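Local coordinates for protein glutathione S-transferase (Sphingomonas paucimobilis, PDB 1F2E) that binds glutathione and probably transfers it to electrophilic substrates, using a thioredoxin-like domain joined to a helical one, at residues P14-R19 with A154-Y159. Residues are numbered along the deposited sequence; the frame is centred on the assembly and turned at random.
Sequences PHIALR and ADIYLY
Ile-156 pushes its two branches against Ile-16 and Ala-17, joining helix 153-161 of the all-helical C-terminal domain to helix 12-21 of the thioredoxin-like N-terminal domain, the interdomain packing of the glutathione S-transferase fold. The helix segments run closer to antiparallel than to perpendicular, at 142°, with axes 9.4 Å apart. The two isoleucine side chains lie alongside one another, pointing opposite ways: CG2 of Ile-156 lies 3.7 Å from CB of Ile-16 and nearly as close to the CG2 methyl of Ile-16. With CG1 beside the backbone N (chi1 -59°) and the chain then extended, Ile-156 carries CD1 to the backbone of the other helix, 4.0 Å from CA of Ala-17. A methyl side chain suits Ala-17, because it lets CD1 come down so near the main chain; its CB also touches Ile-73 of helix 66-75. Beta-branching suits both isoleucines, giving each a methyl close to its own helix and a longer arm. Shortening Ile-156 to an alanine would probably open a gap between the domains, leaving Ile-16 CB and Ala-17 CA without their apolar partners. Next to it along helix 153-161, Tyr-157 is turned to another side and touches the bound glutathione, so this buried seam adjoins the ligand pocket. Val-191 of helix 189-198 meets both Ile-16 and Tyr-159, closing one flank of the contact. There the Tyr-159 ring adds a looser, oblique contact, its CD2 4.5 Å from CD1 of Ile-16.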
ATOM      1  N   PRO A  14      -0.280  11.350  -9.051  1.00 14.97           N
ATOM      2  CA  PRO A  14      -0.662  10.845 -10.382  1.00 15.29           C
ATOM      3  C   PRO A  14      -0.735  12.004 -11.389  1.00 13.88           C
ATOM      4  O   PRO A  14      -0.411  11.852 -12.566  1.00 13.49           O
ATOM      5  CB  PRO A  14      -2.048  10.240 -10.152  1.00 14.23           C
ATOM      6  CG  PRO A  14      -2.070   9.927  -8.706  1.00 15.35           C
ATOM      7  CD  PRO A  14      -1.335  11.066  -8.064  1.00 15.12           C
ATOM      8  N   HIS A  15      -1.174  13.161 -10.908  1.00 12.57           N
ATOM      9  CA  HIS A  15      -1.298  14.338 -11.758  1.00 13.85           C
ATOM     10  C   HIS A  15       0.060  14.700 -12.357  1.00 14.23           C
ATOM     11  O   HIS A  15       0.192  14.888 -13.571  1.00 14.72           O
ATOM     12  CB  HIS A  15      -1.850  15.512 -10.946  1.00 12.97           C
ATOM     13  CG  HIS A  15      -2.180  16.712 -11.775  1.00 16.81           C
ATOM     14  ND1 HIS A  15      -2.710  17.864 -11.236  1.00 15.04           N
ATOM     15  CD2 HIS A  15      -2.060  16.939 -13.106  1.00 15.97           C
ATOM     16  CE1 HIS A  15      -2.899  18.750 -12.198  1.00 16.83           C
ATOM     17  NE2 HIS A  15      -2.513  18.213 -13.341  1.00 19.12           N
ATOM     18  N   ILE A  16       1.073  14.788 -11.504  1.00 13.94           N
ATOM     19  CA  ILE A  16       2.413  15.100 -11.976  1.00 14.43           C
ATOM     20  C   ILE A  16       2.893  13.991 -12.924  1.00 14.70           C
ATOM     21  O   ILE A  16       3.490  14.272 -13.968  1.00 14.09           O
ATOM     22  CB  ILE A  16       3.389  15.230 -10.790  1.00 13.61           C
ATOM     23  CG1 ILE A  16       2.966  16.404  -9.908  1.00 13.25           C
ATOM     24  CG2 ILE A  16       4.804  15.389 -11.296  1.00 12.41           C
ATOM     25  CD1 ILE A  16       3.722  16.508  -8.593  1.00 10.48           C
ATOM     26  N   ALA A  17       2.613  12.736 -12.564  1.00 13.64           N
ATOM     27  CA  ALA A  17       3.024  11.580 -13.372  1.00 13.18           C
ATOM     28  C   ALA A  17       2.485  11.617 -14.794  1.00 12.77           C
ATOM     29  O   ALA A  17       3.202  11.295 -15.746  1.00 14.54           O
ATOM     30  CB  ALA A  17       2.592  10.261 -12.688  1.00 13.83           C
ATOM     31  N   LEU A  18       1.217  11.987 -14.943  1.00 12.53           N
ATOM     32  CA  LEU A  18       0.610  12.064 -16.265  1.00 12.49           C
ATOM     33  C   LEU A  18       1.304  13.156 -17.091  1.00 13.63           C
ATOM     34  O   LEU A  18       1.490  13.012 -18.299  1.00 14.30           O
ATOM     35  CB  LEU A  18      -0.894  12.347 -16.136  1.00 13.19           C
ATOM     36  CG  LEU A  18      -1.749  11.111 -15.837  1.00 14.47           C
ATOM     37  CD1 LEU A  18      -3.137  11.520 -15.390  1.00 15.09           C
ATOM     38  CD2 LEU A  18      -1.829  10.239 -17.093  1.00 13.34           C
ATOM     39  N   ARG A  19       1.698  14.243 -16.441  1.00 13.08           N
ATOM     40  CA  ARG A  19       2.387  15.307 -17.165  1.00 15.03           C
ATOM     41  C   ARG A  19       3.810  14.856 -17.528  1.00 15.30           C
ATOM     42  O   ARG A  19       4.309  15.182 -18.600  1.00 15.17           O
ATOM     43  CB  ARG A  19       2.397  16.594 -16.333  1.00 14.60           C
ATOM     44  CG  ARG A  19       1.013  17.235 -16.225  1.00 15.14           C
ATOM     45  CD  ARG A  19       0.975  18.401 -15.240  1.00 16.46           C
ATOM     46  NE  ARG A  19      -0.361  18.990 -15.167  1.00 15.48           N
ATOM     47  CZ  ARG A  19      -0.860  19.824 -16.075  1.00 18.73           C
ATOM     48  NH1 ARG A  19      -0.132  20.185 -17.127  1.00 20.47           N
ATOM     49  NH2 ARG A  19      -2.094  20.280 -15.947  1.00 17.56           N
ATOM     50  N   ALA A 154       8.060   6.789  -7.751  1.00 11.11           N
ATOM     51  CA  ALA A 154       8.203   6.732  -6.294  1.00 11.98           C
ATOM     52  C   ALA A 154       8.732   8.074  -5.789  1.00 12.16           C
ATOM     53  O   ALA A 154       8.424   8.504  -4.676  1.00 11.71           O
ATOM     54  CB  ALA A 154       9.159   5.601  -5.884  1.00 10.16           C
ATOM     55  N   ASP A 155       9.540   8.725  -6.619  1.00 14.23           N
ATOM     56  CA  ASP A 155      10.095  10.028  -6.281  1.00 13.24           C
ATOM     57  C   ASP A 155       8.986  11.066  -6.299  1.00 13.07           C
ATOM     58  O   ASP A 155       8.927  11.933  -5.426  1.00 15.31           O
ATOM     59  CB  ASP A 155      11.196  10.402  -7.270  1.00 10.84           C
ATOM     60  CG  ASP A 155      12.420   9.510  -7.132  1.00 11.92           C
ATOM     61  OD1 ASP A 155      12.818   8.858  -8.127  1.00 13.61           O
ATOM     62  OD2 ASP A 155      12.986   9.468  -6.021  1.00 11.23           O
ATOM     63  N   ILE A 156       8.096  10.966  -7.285  1.00 12.17           N
ATOM     64  CA  ILE A 156       6.978  11.894  -7.395  1.00 11.60           C
ATOM     65  C   ILE A 156       6.051  11.701  -6.197  1.00 12.32           C
ATOM     66  O   ILE A 156       5.614  12.667  -5.570  1.00 13.42           O
ATOM     67  CB  ILE A 156       6.173  11.650  -8.687  1.00 11.80           C
ATOM     68  CG1 ILE A 156       7.090  11.809  -9.904  1.00 11.34           C
ATOM     69  CG2 ILE A 156       4.999  12.610  -8.756  1.00 10.09           C
ATOM     70  CD1 ILE A 156       6.405  11.571 -11.235  1.00 11.85           C
ATOM     71  N   TYR A 157       5.764  10.440  -5.887  1.00 13.91           N
ATOM     72  CA  TYR A 157       4.900  10.070  -4.767  1.00 12.27           C
ATOM     73  C   TYR A 157       5.480  10.613  -3.446  1.00 13.10           C
ATOM     74  O   TYR A 157       4.770  11.260  -2.658  1.00 12.50           O
ATOM     75  CB  TYR A 157       4.780   8.544  -4.732  1.00 13.45           C
ATOM     76  CG  TYR A 157       3.631   7.958  -3.930  1.00 12.86           C
ATOM     77  CD1 TYR A 157       2.524   8.722  -3.568  1.00 11.55           C
ATOM     78  CD2 TYR A 157       3.642   6.608  -3.581  1.00 14.56           C
ATOM     79  CE1 TYR A 157       1.450   8.154  -2.878  1.00 13.95           C
ATOM     80  CE2 TYR A 157       2.587   6.028  -2.893  1.00 13.51           C
ATOM     81  CZ  TYR A 157       1.498   6.796  -2.541  1.00 15.16           C
ATOM     82  OH  TYR A 157       0.476   6.197  -1.846  1.00 15.21           O
ATOM     83  N   LEU A 158       6.767  10.381  -3.210  1.00 11.07           N
ATOM     84  CA  LEU A 158       7.394  10.876  -1.976  1.00 14.14           C
ATOM     85  C   LEU A 158       7.446  12.407  -1.940  1.00 13.43           C
ATOM     86  O   LEU A 158       7.148  13.030  -0.919  1.00 15.92           O
ATOM     87  CB  LEU A 158       8.818  10.311  -1.823  1.00 11.79           C
ATOM     88  CG  LEU A 158       9.682  10.832  -0.663  1.00 14.39           C
ATOM     89  CD1 LEU A 158       8.951  10.651   0.692  1.00 10.09           C
ATOM     90  CD2 LEU A 158      11.021  10.083  -0.668  1.00 10.66           C
ATOM     91  N   TYR A 159       7.835  13.006  -3.058  1.00 14.91           N
ATOM     92  CA  TYR A 159       7.932  14.457  -3.158  1.00 14.04           C
ATOM     93  C   TYR A 159       6.631  15.121  -2.710  1.00 14.14           C
ATOM     94  O   TYR A 159       6.642  16.057  -1.922  1.00 12.65           O
ATOM     95  CB  TYR A 159       8.232  14.858  -4.597  1.00 14.30           C
ATOM     96  CG  TYR A 159       8.057  16.327  -4.840  1.00 13.34           C
ATOM     97  CD1 TYR A 159       9.020  17.240  -4.429  1.00 12.87           C
ATOM     98  CD2 TYR A 159       6.907  16.810  -5.451  1.00 13.61           C
ATOM     99  CE1 TYR A 159       8.842  18.605  -4.622  1.00 11.87           C
ATOM    100  CE2 TYR A 159       6.719  18.172  -5.650  1.00 15.15           C
ATOM    101  CZ  TYR A 159       7.689  19.062  -5.232  1.00 12.54           C
ATOM    102  OH  TYR A 159       7.490  20.410  -5.412  1.00 16.09           O
TER